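Local atomic coordinates of cell wall surface anchor family protein (Streptococcus pneumoniae, PDB entry 4OQ1), a protein that probably anchors the pilus to the cell wall of the pneumococcus as an ancillary pilin. Residues E164-K169 against F220-P225; N259-K264 against D305-V310; A276-M281 against L320-A325; L313-Y318 against F338-D343. The protein carries 3 engineered substitutions. One frame throughout, in Å; residues are numbered along the deposited sequence.

Interaction 1 (E164-K169 against F220-P225); sequences EGVGFK and FKEVEP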
loop_
_atom_site.group_PDB
_atom_site.type_symbol
_atom_site.label_atom_id
_atom_site.label_comp_id
_atom_site.label_asym_id
_atom_site.label_seq_id
_atom_site.Cartn_x
_atom_site.Cartn_y
_atom_site.Cartn_z
ATOM N N GLU A 164 -7.474 -1.253 -12.930
ATOM C CA GLU A 164 -7.339 -2.075 -11.820
ATOM C C GLU A 164 -6.056 -2.892 -11.786
ATOM O O GLU A 164 -5.533 -3.352 -12.802
ATOM C CB GLU A 164 -8.599 -3.058 -11.849
ATOM C CG GLU A 164 -8.617 -3.991 -10.722
ATOM C CD GLU A 164 -9.847 -4.908 -10.781
ATOM O OE1 GLU A 164 -10.586 -4.922 -11.773
ATOM O OE2 GLU A 164 -10.075 -5.634 -9.805
ATOM N N GLY A 165 -5.463 -2.969 -10.597
ATOM C CA GLY A 165 -4.328 -3.800 -10.334
ATOM C C GLY A 165 -2.977 -3.153 -10.554
ATOM O O GLY A 165 -1.929 -3.826 -10.578
ATOM N N VAL A 166 -2.967 -1.863 -10.728
ATOM C CA VAL A 166 -1.651 -1.166 -10.824
ATOM C C VAL A 166 -1.070 -0.992 -9.387
ATOM O O VAL A 166 -1.751 -0.515 -8.429
ATOM C CB VAL A 166 -1.879 0.185 -11.479
ATOM C CG1 VAL A 166 -0.586 0.956 -11.574
ATOM C CG2 VAL A 166 -2.417 0.067 -12.875
ATOM N N GLY A 167 0.193 -1.344 -9.199
ATOM C CA GLY A 167 0.859 -1.284 -7.877
ATOM C C GLY A 167 1.662 -0.010 -7.636
ATOM O O GLY A 167 2.362 0.417 -8.598
ATOM N N PHE A 168 1.459 0.590 -6.438
ATOM C CA PHE A 168 2.200 1.822 -6.010
ATOM C C PHE A 168 2.856 1.556 -4.657
ATOM O O PHE A 168 2.405 0.729 -3.868
ATOM C CB PHE A 168 1.251 2.992 -5.891
ATOM C CG PHE A 168 0.788 3.539 -7.204
ATOM C CD1 PHE A 168 -0.256 3.046 -7.828
ATOM C CD2 PHE A 168 1.398 4.638 -7.768
ATOM C CE1 PHE A 168 -0.716 3.607 -9.031
ATOM C CE2 PHE A 168 1.000 5.179 -8.989
ATOM C CZ PHE A 168 -0.088 4.676 -9.608
ATOM N N LYS A 169 4.003 2.190 -4.411
ATOM C CA LYS A 169 4.455 2.308 -3.032
ATOM C C LYS A 169 4.323 3.742 -2.623
ATOM O O LYS A 169 4.367 4.704 -3.429
ATOM C CB LYS A 169 5.919 1.830 -2.865
ATOM C CG LYS A 169 6.087 0.339 -2.990
ATOM C CD LYS A 169 7.547 -0.058 -2.768
ATOM C CE LYS A 169 7.929 -1.475 -3.159
ATOM N NZ LYS A 169 7.137 -2.557 -2.498
ATOM N N PHE A 220 3.373 8.891 -4.279
ATOM C CA PHE A 220 2.979 7.583 -4.726
ATOM C C PHE A 220 3.875 7.184 -5.942
ATOM O O PHE A 220 3.896 7.902 -6.936
ATOM C CB PHE A 220 1.508 7.564 -5.124
ATOM C CG PHE A 220 0.566 7.532 -4.016
ATOM C CD1 PHE A 220 -0.010 6.340 -3.620
ATOM C CD2 PHE A 220 0.079 8.718 -3.453
ATOM C CE1 PHE A 220 -0.953 6.317 -2.598
ATOM C CE2 PHE A 220 -0.888 8.683 -2.450
ATOM C CZ PHE A 220 -1.383 7.485 -2.021
ATOM N N LYS A 221 4.655 6.100 -5.808
ATOM C CA LYS A 221 5.531 5.639 -6.847
ATOM C C LYS A 221 5.018 4.455 -7.547
ATOM O O LYS A 221 4.670 3.470 -6.915
ATOM C CB LYS A 221 6.921 5.294 -6.282
ATOM C CG LYS A 221 7.470 6.278 -5.304
ATOM C CD LYS A 221 8.822 5.796 -4.793
ATOM C CE LYS A 221 9.920 5.762 -5.831
ATOM N NZ LYS A 221 10.259 7.170 -6.161
ATOM N N GLU A 222 4.929 4.533 -8.876
ATOM C CA GLU A 222 4.283 3.444 -9.658
ATOM C C GLU A 222 5.243 2.276 -9.939
ATOM O O GLU A 222 5.728 2.106 -11.062
ATOM C CB GLU A 222 3.705 3.979 -10.960
ATOM C CG GLU A 222 2.876 2.969 -11.680
ATOM C CD GLU A 222 2.031 3.568 -12.817
ATOM O OE1 GLU A 222 1.967 4.783 -12.955
ATOM O OE2 GLU A 222 1.505 2.755 -13.607
ATOM N N VAL A 223 5.476 1.462 -8.933
ATOM C CA VAL A 223 6.446 0.398 -8.983
ATOM C C VAL A 223 6.000 -0.786 -9.787
ATOM O O VAL A 223 6.852 -1.495 -10.291
ATOM C CB VAL A 223 6.870 -0.080 -7.549
ATOM C CG1 VAL A 223 7.651 1.032 -6.897
ATOM C CG2 VAL A 223 5.656 -0.579 -6.739
ATOM N N GLU A 224 4.676 -0.992 -9.930
ATOM C CA GLU A 224 4.139 -2.102 -10.678
ATOM C C GLU A 224 3.015 -1.718 -11.691
ATOM O O GLU A 224 1.861 -2.014 -11.466
ATOM C CB GLU A 224 3.640 -3.139 -9.729
ATOM C CG GLU A 224 3.788 -4.552 -10.198
ATOM C CD GLU A 224 3.308 -5.506 -9.102
ATOM O OE1 GLU A 224 3.646 -5.243 -7.934
ATOM O OE2 GLU A 224 2.596 -6.507 -9.404
ATOM N N PRO A 225 3.408 -1.140 -12.855
ATOM C CA PRO A 225 2.474 -0.851 -13.964
ATOM C C PRO A 225 1.855 -2.120 -14.501
ATOM O O PRO A 225 2.387 -3.198 -14.346
ATOM C CB PRO A 225 3.329 -0.167 -15.014
ATOM C CG PRO A 225 4.710 -0.381 -14.643
ATOM C CD PRO A 225 4.780 -0.735 -13.188
HETATM O O HOH W 1 0.237 -4.190 -12.374
#
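The carbonyl oxygen Glu224 O accepts a hydrogen bond from Gly167 N at 2.9 Å, the donor standing above the carbonyl plane, and a water lies within hydrogen-bonding distance of both Glu224 O and Gly165 O. Glu224 N returns a bond to Gly167 O at 3.0 Å. Further along, Lys169 and Lys221 form a second hydrogen-bonded antiparallel pair, in which Lys221 N reaches Lys169 O at 2.8 Å. The register slips by one residue between the two pairs, because Val223 and Glu224 both face Gly167 in a classic beta bulge. Glu222 crosses Phe168 obliquely: its CG is anti to the backbone N (chi1 -172°) and lies over one face of the ring, 4.3 Å from the centroid, in a CH-pi contact. The nearest atoms of this pair are Glu222 CB and Phe168 CE2, 3.6 Å apart. Glu222 OE2 lies beside Val166 CG1. Phe168 and Phe220 both rest on Leu153 of strand 150-157, while Phe220 and Glu222 also meet strand 246-254, joining this sheet to the one it packs against.

Interaction 2 (N259-K264 against D305-V310); sequences NVDFMK and DGRFRV
Phe308 carries CG between its backbone N and carbonyl carbon (chi1 62°), whereas Phe262 across from it has CG anti to the carbonyl carbon (chi1 -61°). With these torsions the Phe308 ring offers one face to Phe262 CB, which sits 3.4 Å from Phe308 CZ and off-centre toward the rim, a CH-pi contact. The two ring planes are nearly parallel, 15° apart, yet slid so far that they barely overlap. The backbones pair from Val260-Val310 to Met263-Arg307, and Phe262 N donates to Phe308 O at 2.7 Å. On the opposite face of the ladder Asp261 centres a salt-bridge network. Arg309 runs alongside it, NE lying 3.0 Å from Asp261 OD1 in a weak hydrogen bond, and its NH2 also meets Glu311; Arg307 NH2 makes a long bridge to the same oxygen at 3.7 Å. A water joins Asp261 OD1, Arg307 NE and Phe308 O. Asp305 OD1 accepts from Arg307 N, an Asx turn at the strand's entry. At the far end, Lys264 NZ is covalently linked to Asn354 CG, the intramolecular Lys-Asn isopeptide bond characteristic of CnaB pilin domains.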
loop_
_atom_site.group_PDB
_atom_site.type_symbol
_atom_site.label_atom_id
_atom_site.label_comp_id
_atom_site.label_asym_id
_atom_site.label_seq_id
_atom_site.Cartn_x
_atom_site.Cartn_y
_atom_site.Cartn_z
ATOM N N ASN A 259 3.611 -6.680 -34.653
ATOM C CA ASN A 259 4.275 -7.999 -34.924
ATOM C C ASN A 259 5.494 -7.761 -35.740
ATOM O O ASN A 259 5.640 -6.730 -36.442
ATOM C CB ASN A 259 3.346 -8.984 -35.657
ATOM C CG ASN A 259 1.934 -8.988 -35.097
ATOM O OD1 ASN A 259 1.743 -8.982 -33.905
ATOM N ND2 ASN A 259 0.936 -8.974 -35.976
ATOM N N VAL A 260 6.399 -8.732 -35.699
ATOM C CA VAL A 260 7.588 -8.631 -36.543
ATOM C C VAL A 260 7.931 -10.028 -37.020
ATOM O O VAL A 260 7.936 -10.976 -36.265
ATOM C CB VAL A 260 8.817 -8.013 -35.860
ATOM C CG1 VAL A 260 9.974 -7.822 -36.850
ATOM C CG2 VAL A 260 8.457 -6.689 -35.264
ATOM N N ASP A 261 8.203 -10.119 -38.304
ATOM C CA ASP A 261 8.605 -11.389 -38.950
ATOM C C ASP A 261 10.060 -11.295 -39.181
ATOM O O ASP A 261 10.533 -10.302 -39.695
ATOM C CB ASP A 261 7.955 -11.480 -40.302
ATOM C CG ASP A 261 6.508 -11.895 -40.208
ATOM O OD1 ASP A 261 6.183 -12.874 -39.478
ATOM O OD2 ASP A 261 5.686 -11.212 -40.862
ATOM N N PHE A 262 10.745 -12.355 -38.848
ATOM C CA PHE A 262 12.158 -12.458 -39.090
ATOM C C PHE A 262 12.522 -13.663 -40.016
ATOM O O PHE A 262 11.840 -14.713 -40.062
ATOM C CB PHE A 262 12.941 -12.619 -37.762
ATOM C CG PHE A 262 12.783 -11.467 -36.807
ATOM C CD1 PHE A 262 13.656 -10.372 -36.906
ATOM C CD2 PHE A 262 11.921 -11.575 -35.802
ATOM C CE1 PHE A 262 13.540 -9.320 -36.075
ATOM C CE2 PHE A 262 11.795 -10.503 -34.916
ATOM C CZ PHE A 262 12.601 -9.367 -35.087
ATOM N N MET A 263 13.685 -13.513 -40.641
ATOM C CA MET A 263 14.347 -14.644 -41.361
ATOM C C MET A 263 15.874 -14.648 -41.166
ATOM O O MET A 263 16.589 -13.623 -41.438
ATOM C CB MET A 263 14.030 -14.599 -42.859
ATOM C CG MET A 263 14.425 -15.907 -43.526
ATOM S SD MET A 263 14.361 -15.842 -45.332
ATOM C CE MET A 263 15.443 -17.192 -45.675
ATOM N N LYS A 264 16.363 -15.770 -40.647
ATOM C CA LYS A 264 17.775 -15.943 -40.347
ATOM C C LYS A 264 18.476 -16.578 -41.535
ATOM O O LYS A 264 18.149 -17.692 -41.944
ATOM C CB LYS A 264 17.958 -16.811 -39.101
ATOM C CG LYS A 264 19.405 -16.977 -38.667
ATOM C CD LYS A 264 19.946 -15.700 -38.047
ATOM C CE LYS A 264 21.380 -15.878 -37.578
ATOM N NZ LYS A 264 22.350 -15.781 -38.704
ATOM N N ASP A 305 12.932 -23.048 -42.631
ATOM C CA ASP A 305 13.020 -22.003 -43.635
ATOM C C ASP A 305 13.700 -20.710 -43.166
ATOM O O ASP A 305 13.561 -19.704 -43.773
ATOM C CB ASP A 305 11.576 -21.713 -44.140
ATOM C CG ASP A 305 10.617 -21.304 -43.014
ATOM O OD1 ASP A 305 11.002 -21.239 -41.770
ATOM O OD2 ASP A 305 9.450 -21.074 -43.366
ATOM N N GLY A 306 14.425 -20.730 -42.065
ATOM C CA GLY A 306 15.004 -19.501 -41.525
ATOM C C GLY A 306 14.044 -18.666 -40.688
ATOM O O GLY A 306 14.434 -17.755 -40.023
ATOM N N ARG A 307 12.740 -18.933 -40.763
ATOM C CA ARG A 307 11.744 -18.028 -40.186
ATOM C C ARG A 307 11.412 -18.173 -38.679
ATOM O O ARG A 307 11.378 -19.249 -38.098
ATOM C CB ARG A 307 10.378 -18.116 -40.920
ATOM C CG ARG A 307 10.347 -17.770 -42.374
ATOM C CD ARG A 307 10.679 -16.306 -42.610
ATOM N NE ARG A 307 9.544 -15.429 -42.247
ATOM C CZ ARG A 307 8.598 -14.987 -43.102
ATOM N NH1 ARG A 307 8.602 -15.292 -44.406
ATOM N NH2 ARG A 307 7.656 -14.194 -42.653
ATOM N N PHE A 308 11.107 -17.011 -38.114
ATOM C CA PHE A 308 10.582 -16.871 -36.788
ATOM C C PHE A 308 9.935 -15.505 -36.650
ATOM O O PHE A 308 10.122 -14.608 -37.467
ATOM C CB PHE A 308 11.654 -17.139 -35.727
ATOM C CG PHE A 308 12.831 -16.172 -35.776
ATOM C CD1 PHE A 308 13.846 -16.334 -36.676
ATOM C CD2 PHE A 308 12.920 -15.122 -34.847
ATOM C CE1 PHE A 308 14.884 -15.457 -36.674
ATOM C CE2 PHE A 308 14.018 -14.255 -34.863
ATOM C CZ PHE A 308 14.951 -14.443 -35.758
ATOM N N ARG A 309 9.243 -15.313 -35.523
ATOM C CA ARG A 309 8.285 -14.277 -35.410
ATOM C C ARG A 309 8.026 -13.918 -33.922
ATOM O O ARG A 309 8.158 -14.744 -33.093
ATOM C CB ARG A 309 6.994 -14.860 -35.983
ATOM C CG ARG A 309 5.977 -13.873 -36.324
ATOM C CD ARG A 309 4.890 -14.562 -37.146
ATOM N NE ARG A 309 3.992 -13.524 -37.595
ATOM C CZ ARG A 309 2.864 -13.196 -36.981
ATOM N NH1 ARG A 309 2.110 -12.212 -37.460
ATOM N NH2 ARG A 309 2.475 -13.864 -35.909
ATOM N N VAL A 310 7.727 -12.653 -33.685
ATOM C CA VAL A 310 7.182 -12.166 -32.392
ATOM C C VAL A 310 5.858 -11.432 -32.715
ATOM O O VAL A 310 5.763 -10.649 -33.668
ATOM C CB VAL A 310 8.150 -11.215 -31.657
ATOM C CG1 VAL A 310 9.506 -11.846 -31.544
ATOM C CG2 VAL A 310 8.291 -9.883 -32.396
HETATM O O HOH W 2 8.335 -15.143 -39.789
#

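Interaction 3 (A276-M281 against L320-A325); sequences AMFKVM and LWELQA
The indole of Trp321 has the methyl carbon Met281 CE over one face, 3.5 Å from Trp321 CG, and Leu323 CD2 in its plane at an edge. Bends at chi2 (-93°) and chi3 in Met281 accompany this return of the methyl toward the neighbouring strand. The Phe278 ring has the backbone carbon Trp321 C near its plane at the edge; Phe278 CD1 approaches Leu320 CB at 3.7 Å and Glu322 CA at 3.5 Å, and the Glu322 carboxylate lies almost parallel to the ring. Outside the pair, Phe278 also meets the Phe308 ring. Met277 O is gripped twice, by Leu323 N at 2.7 Å and Gln324 N at 3.2 Å, as Leu323 and Gln324 together face Met277 in a classic beta bulge. Gln324 NE2, 3.5 Å from Met277 SD, is hydrogen-bonded to Gly275 O. The contact is thus two-sided: Phe278, Val280 and Leu320 form a buried apolar surface, into which Glu322 brings a carboxylate whose OE1 is satisfied by Leu332 N, whereas Trp321, Leu323 and Gln324 lie exposed.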
loop_
_atom_site.group_PDB
_atom_site.type_symbol
_atom_site.label_atom_id
_atom_site.label_comp_id
_atom_site.label_asym_id
_atom_site.label_seq_id
_atom_site.Cartn_x
_atom_site.Cartn_y
_atom_site.Cartn_z
ATOM N N ALA A 276 18.934 -21.055 -35.107
ATOM C CA ALA A 276 19.461 -19.869 -34.415
ATOM C C ALA A 276 18.444 -19.580 -33.328
ATOM O O ALA A 276 17.246 -19.484 -33.603
ATOM C CB ALA A 276 19.612 -18.629 -35.281
ATOM N N MET A 277 18.897 -19.564 -32.101
ATOM C CA MET A 277 18.001 -19.302 -30.977
ATOM C C MET A 277 18.238 -17.967 -30.338
ATOM O O MET A 277 19.377 -17.620 -29.978
ATOM C CB MET A 277 18.018 -20.469 -29.926
ATOM C CG MET A 277 17.863 -21.874 -30.504
ATOM S SD MET A 277 18.067 -23.166 -29.236
ATOM C CE MET A 277 16.597 -22.852 -28.251
ATOM N N PHE A 278 17.150 -17.248 -30.105
ATOM C CA PHE A 278 17.178 -16.006 -29.435
ATOM C C PHE A 278 16.186 -15.850 -28.297
ATOM O O PHE A 278 15.004 -16.339 -28.361
ATOM C CB PHE A 278 16.927 -14.856 -30.383
ATOM C CG PHE A 278 17.759 -14.868 -31.634
ATOM C CD1 PHE A 278 18.937 -14.109 -31.708
ATOM C CD2 PHE A 278 17.343 -15.552 -32.745
ATOM C CE1 PHE A 278 19.670 -14.063 -32.904
ATOM C CE2 PHE A 278 18.100 -15.552 -33.918
ATOM C CZ PHE A 278 19.269 -14.785 -33.974
ATOM N N LYS A 279 16.589 -15.081 -27.303
ATOM C CA LYS A 279 15.626 -14.645 -26.281
ATOM C C LYS A 279 15.239 -13.250 -26.524
ATOM O O LYS A 279 16.120 -12.403 -26.819
ATOM C CB LYS A 279 16.274 -14.817 -24.906
ATOM C CG LYS A 279 15.405 -14.505 -23.741
ATOM C CD LYS A 279 16.098 -14.905 -22.442
ATOM C CE LYS A 279 16.252 -16.421 -22.239
ATOM N NZ LYS A 279 16.968 -16.795 -20.958
ATOM N N VAL A 280 13.920 -12.956 -26.467
ATOM C CA VAL A 280 13.516 -11.600 -26.716
ATOM C C VAL A 280 13.600 -10.739 -25.472
ATOM O O VAL A 280 13.098 -11.133 -24.477
ATOM C CB VAL A 280 12.065 -11.543 -27.280
ATOM C CG1 VAL A 280 11.731 -10.110 -27.535
ATOM C CG2 VAL A 280 11.918 -12.385 -28.562
ATOM N N MET A 281 14.259 -9.598 -25.518
ATOM C CA MET A 281 14.483 -8.760 -24.326
ATOM C C MET A 281 14.153 -7.320 -24.566
ATOM O O MET A 281 14.192 -6.847 -25.696
ATOM C CB MET A 281 15.966 -8.722 -23.980
ATOM C CG MET A 281 16.670 -10.041 -24.142
ATOM S SD MET A 281 16.668 -10.924 -22.579
ATOM C CE MET A 281 18.350 -11.409 -22.674
ATOM N N LEU A 320 16.838 -9.104 -29.874
ATOM C CA LEU A 320 16.992 -10.518 -30.014
ATOM C C LEU A 320 18.370 -10.818 -29.412
ATOM O O LEU A 320 19.388 -10.454 -30.039
ATOM C CB LEU A 320 17.004 -11.004 -31.472
ATOM C CG LEU A 320 15.670 -10.739 -32.253
ATOM C CD1 LEU A 320 15.774 -11.291 -33.666
ATOM C CD2 LEU A 320 14.549 -11.451 -31.572
ATOM N N TRP A 321 18.355 -11.379 -28.219
ATOM C CA TRP A 321 19.598 -11.785 -27.504
ATOM C C TRP A 321 19.907 -13.177 -27.954
ATOM O O TRP A 321 19.090 -14.112 -27.699
ATOM C CB TRP A 321 19.410 -11.749 -25.977
ATOM C CG TRP A 321 20.562 -12.337 -25.186
ATOM C CD1 TRP A 321 20.724 -13.617 -24.833
ATOM C CD2 TRP A 321 21.692 -11.638 -24.700
ATOM N NE1 TRP A 321 21.940 -13.786 -24.155
ATOM C CE2 TRP A 321 22.499 -12.555 -24.006
ATOM C CE3 TRP A 321 22.070 -10.316 -24.713
ATOM C CZ2 TRP A 321 23.734 -12.189 -23.425
ATOM C CZ3 TRP A 321 23.276 -9.958 -24.087
ATOM C CH2 TRP A 321 24.075 -10.876 -23.489
ATOM N N GLU A 322 21.033 -13.355 -28.630
ATOM C CA GLU A 322 21.358 -14.705 -29.249
ATOM C C GLU A 322 21.812 -15.687 -28.209
ATOM O O GLU A 322 22.812 -15.438 -27.484
ATOM C CB GLU A 322 22.415 -14.635 -30.355
ATOM C CG GLU A 322 22.577 -15.999 -31.068
ATOM C CD GLU A 322 23.548 -15.922 -32.241
ATOM O OE1 GLU A 322 24.588 -15.253 -32.094
ATOM O OE2 GLU A 322 23.245 -16.518 -33.277
ATOM N N LEU A 323 21.014 -16.749 -28.033
ATOM C CA LEU A 323 21.386 -17.834 -27.160
ATOM C C LEU A 323 22.260 -18.899 -27.850
ATOM O O LEU A 323 23.135 -19.424 -27.232
ATOM C CB LEU A 323 20.131 -18.527 -26.648
ATOM C CG LEU A 323 19.199 -17.638 -25.793
ATOM C CD1 LEU A 323 17.828 -18.252 -25.541
ATOM C CD2 LEU A 323 19.852 -17.323 -24.450
ATOM N N GLN A 324 22.011 -19.187 -29.117
ATOM C CA GLN A 324 22.726 -20.218 -29.854
ATOM C C GLN A 324 22.786 -19.869 -31.379
ATOM O O GLN A 324 21.744 -19.648 -32.024
ATOM C CB GLN A 324 21.971 -21.549 -29.702
ATOM C CG GLN A 324 22.394 -22.634 -30.649
ATOM C CD GLN A 324 21.730 -23.946 -30.375
ATOM O OE1 GLN A 324 22.087 -24.618 -29.416
ATOM N NE2 GLN A 324 20.724 -24.321 -31.216
ATOM N N ALA A 325 23.988 -19.904 -31.929
ATOM C CA ALA A 325 24.160 -19.652 -33.364
ATOM C C ALA A 325 23.812 -20.933 -34.182
ATOM O O ALA A 325 23.885 -22.039 -33.663
ATOM C CB ALA A 325 25.580 -19.172 -33.656
#

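Interaction 4 (L313-Y318 against F338-D343); sequences LEYGTY and FTIGKD
Residues 316-318 and 338-340 run antiparallel, Gly316 with Ile340 and Tyr318 with Phe338 as hydrogen-bonded pairs on either side of the non-hydrogen-bonded pair Thr317-Thr339; Ile340 N reaches Gly316 O at 2.8 Å and Tyr318 N reaches Phe338 O at 2.8 Å. Gly316 adopts backbone angles at which a CB would jam against the preceding carbonyl. The threonine hydroxyls share a hydrogen bond, OG1 of Thr317 to OG1 of Thr339 at 3.2 Å, on the exposed side. On the buried side Phe338 turns one ring face to Tyr318 CB, which lies 3.5 Å from Phe338 CZ and toward the rim, a CH-pi contact; chi1 of 62° in Phe338 sets CG between its backbone N and carbonyl carbon. The two rings are tilted 29° and slid apart. Tyr318 OH donates to Glu314 O at 2.6 Å, with that oxygen in the plane of the ring at its edge, Leu313 CD1 lies over one face, and Tyr318 CE2 touches Ile340 CG1 at 4.1 Å. Where the strands part, Tyr315 continues the contact: Gly341 CA sits over the centre of its ring, 3.7 Å from the centroid, while Tyr315 CD1 meets Ile340 CG2, the two side chains crossing at about a right angle. Through Phe338, edge-to-face with Phe262 and against Val260, this sheet packs on strand 260-266 of the facing sheet, consistent with the two-sheet sandwich of the prealbumin-like CnaB fold.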
loop_
_atom_site.group_PDB
_atom_site.type_symbol
_atom_site.label_atom_id
_atom_site.label_comp_id
_atom_site.label_asym_id
_atom_site.label_seq_id
_atom_site.Cartn_x
_atom_site.Cartn_y
_atom_site.Cartn_z
ATOM N N LEU A 313 2.612 -7.849 -28.226
ATOM C CA LEU A 313 3.826 -7.065 -27.923
ATOM C C LEU A 313 3.742 -5.522 -28.227
ATOM O O LEU A 313 3.604 -4.999 -29.344
ATOM C CB LEU A 313 5.027 -7.769 -28.579
ATOM C CG LEU A 313 6.412 -7.261 -28.350
ATOM C CD1 LEU A 313 7.438 -8.384 -28.488
ATOM C CD2 LEU A 313 6.589 -6.206 -29.383
ATOM N N GLU A 314 3.825 -4.785 -27.153
ATOM C CA GLU A 314 3.566 -3.392 -27.179
ATOM C C GLU A 314 4.590 -2.665 -27.984
ATOM O O GLU A 314 5.745 -3.086 -28.067
ATOM C CB GLU A 314 3.553 -2.910 -25.735
ATOM C CG GLU A 314 2.220 -3.231 -25.038
ATOM C CD GLU A 314 1.878 -4.709 -24.737
ATOM O OE1 GLU A 314 2.777 -5.580 -24.741
ATOM O OE2 GLU A 314 0.667 -5.016 -24.492
ATOM N N TYR A 315 4.147 -1.628 -28.638
ATOM C CA TYR A 315 5.019 -0.669 -29.201
ATOM C C TYR A 315 6.208 -0.350 -28.305
ATOM O O TYR A 315 6.049 -0.002 -27.138
ATOM C CB TYR A 315 4.292 0.614 -29.506
ATOM C CG TYR A 315 3.409 0.543 -30.802
ATOM C CD1 TYR A 315 3.129 -0.653 -31.455
ATOM C CD2 TYR A 315 2.896 1.707 -31.355
ATOM C CE1 TYR A 315 2.333 -0.664 -32.619
ATOM C CE2 TYR A 315 2.117 1.700 -32.491
ATOM C CZ TYR A 315 1.838 0.529 -33.119
ATOM O OH TYR A 315 1.044 0.591 -34.241
ATOM N N GLY A 316 7.385 -0.313 -28.916
ATOM C CA GLY A 316 8.612 -0.037 -28.179
ATOM C C GLY A 316 9.794 -0.667 -28.860
ATOM O O GLY A 316 9.641 -1.192 -29.944
ATOM N N THR A 317 10.947 -0.623 -28.210
ATOM C CA THR A 317 12.204 -1.143 -28.739
ATOM C C THR A 317 12.592 -2.426 -28.002
ATOM O O THR A 317 12.467 -2.501 -26.753
ATOM C CB THR A 317 13.259 -0.079 -28.585
ATOM O OG1 THR A 317 12.895 0.992 -29.455
ATOM C CG2 THR A 317 14.679 -0.615 -28.919
ATOM N N TYR A 318 12.973 -3.457 -28.770
ATOM C CA TYR A 318 13.307 -4.696 -28.255
ATOM C C TYR A 318 14.632 -5.219 -28.859
ATOM O O TYR A 318 15.197 -4.597 -29.758
ATOM C CB TYR A 318 12.229 -5.690 -28.563
ATOM C CG TYR A 318 10.883 -5.353 -28.004
ATOM C CD1 TYR A 318 10.511 -5.786 -26.776
ATOM C CD2 TYR A 318 10.029 -4.562 -28.695
ATOM C CE1 TYR A 318 9.315 -5.446 -26.227
ATOM C CE2 TYR A 318 8.773 -4.247 -28.197
ATOM C CZ TYR A 318 8.427 -4.699 -26.959
ATOM O OH TYR A 318 7.223 -4.491 -26.417
ATOM N N PHE A 338 15.265 -4.128 -32.649
ATOM C CA PHE A 338 14.100 -3.895 -33.507
ATOM C C PHE A 338 13.099 -3.092 -32.743
ATOM O O PHE A 338 13.017 -3.204 -31.518
ATOM C CB PHE A 338 13.476 -5.186 -34.065
ATOM C CG PHE A 338 12.934 -6.138 -33.054
ATOM C CD1 PHE A 338 11.586 -6.325 -32.939
ATOM C CD2 PHE A 338 13.746 -6.889 -32.267
ATOM C CE1 PHE A 338 11.087 -7.163 -31.999
ATOM C CE2 PHE A 338 13.272 -7.744 -31.348
ATOM C CZ PHE A 338 11.914 -7.942 -31.230
ATOM N N THR A 339 12.263 -2.355 -33.490
ATOM C CA THR A 339 11.327 -1.349 -32.937
ATOM C C THR A 339 10.009 -1.725 -33.474
ATOM O O THR A 339 9.885 -2.004 -34.654
ATOM C CB THR A 339 11.728 0.074 -33.369
ATOM O OG1 THR A 339 12.895 0.395 -32.636
ATOM C CG2 THR A 339 10.650 1.113 -32.925
ATOM N N ILE A 340 9.041 -1.879 -32.593
ATOM C CA ILE A 340 7.637 -2.064 -33.007
ATOM C C ILE A 340 6.878 -0.729 -32.960
ATOM O O ILE A 340 6.902 -0.061 -31.947
ATOM C CB ILE A 340 7.035 -3.112 -32.134
ATOM C CG1 ILE A 340 7.914 -4.321 -32.226
ATOM C CG2 ILE A 340 5.577 -3.367 -32.494
ATOM C CD1 ILE A 340 7.170 -5.588 -32.198
ATOM N N GLY A 341 6.162 -0.377 -34.034
ATOM C CA GLY A 341 5.603 0.986 -34.132
ATOM C C GLY A 341 4.609 1.081 -35.245
ATOM O O GLY A 341 4.448 0.141 -36.008
ATOM N N LYS A 342 3.902 2.199 -35.307
ATOM C CA LYS A 342 2.893 2.419 -36.347
ATOM C C LYS A 342 3.511 2.529 -37.760
ATOM O O LYS A 342 2.879 2.090 -38.708
ATOM C CB LYS A 342 2.089 3.690 -36.040
ATOM C CG LYS A 342 0.872 3.892 -36.929
ATOM C CD LYS A 342 0.019 5.055 -36.430
ATOM C CE LYS A 342 -1.072 5.434 -37.432
ATOM N NZ LYS A 342 -0.657 6.526 -38.360
ATOM N N ASP A 343 4.712 3.105 -37.895
ATOM C CA ASP A 343 5.341 3.309 -39.226
ATOM C C ASP A 343 5.268 2.112 -40.185
ATOM O O ASP A 343 6.108 1.211 -40.124
ATOM C CB ASP A 343 6.807 3.742 -39.070
ATOM C CG ASP A 343 6.958 5.247 -38.976
ATOM O OD1 ASP A 343 5.966 5.943 -39.290
ATOM O OD2 ASP A 343 8.050 5.739 -38.600
#

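How the interactions relate
From the N terminus, interaction 1 comes first and closes a loop of 50 residues within the prealbumin-like range 149-254. The other three lie in the next range, 258-356, and do not touch it; the nearest, interaction 4, has its closest atoms about 10 Å away. Interaction 2 closes 40 residues and interaction 3 closes 38, and the two cross, their segments alternating. Interaction 4 closes 19 residues, crosses interaction 3 and follows interaction 2 in series. Strand 316-322 serves both 3 and 4, joining 277-284 to 336-340 in one sheet, while interaction 2 builds the facing sheet; Leu320 packs on Phe262 and Phe308, and Phe338 on Phe262, between the two sheets.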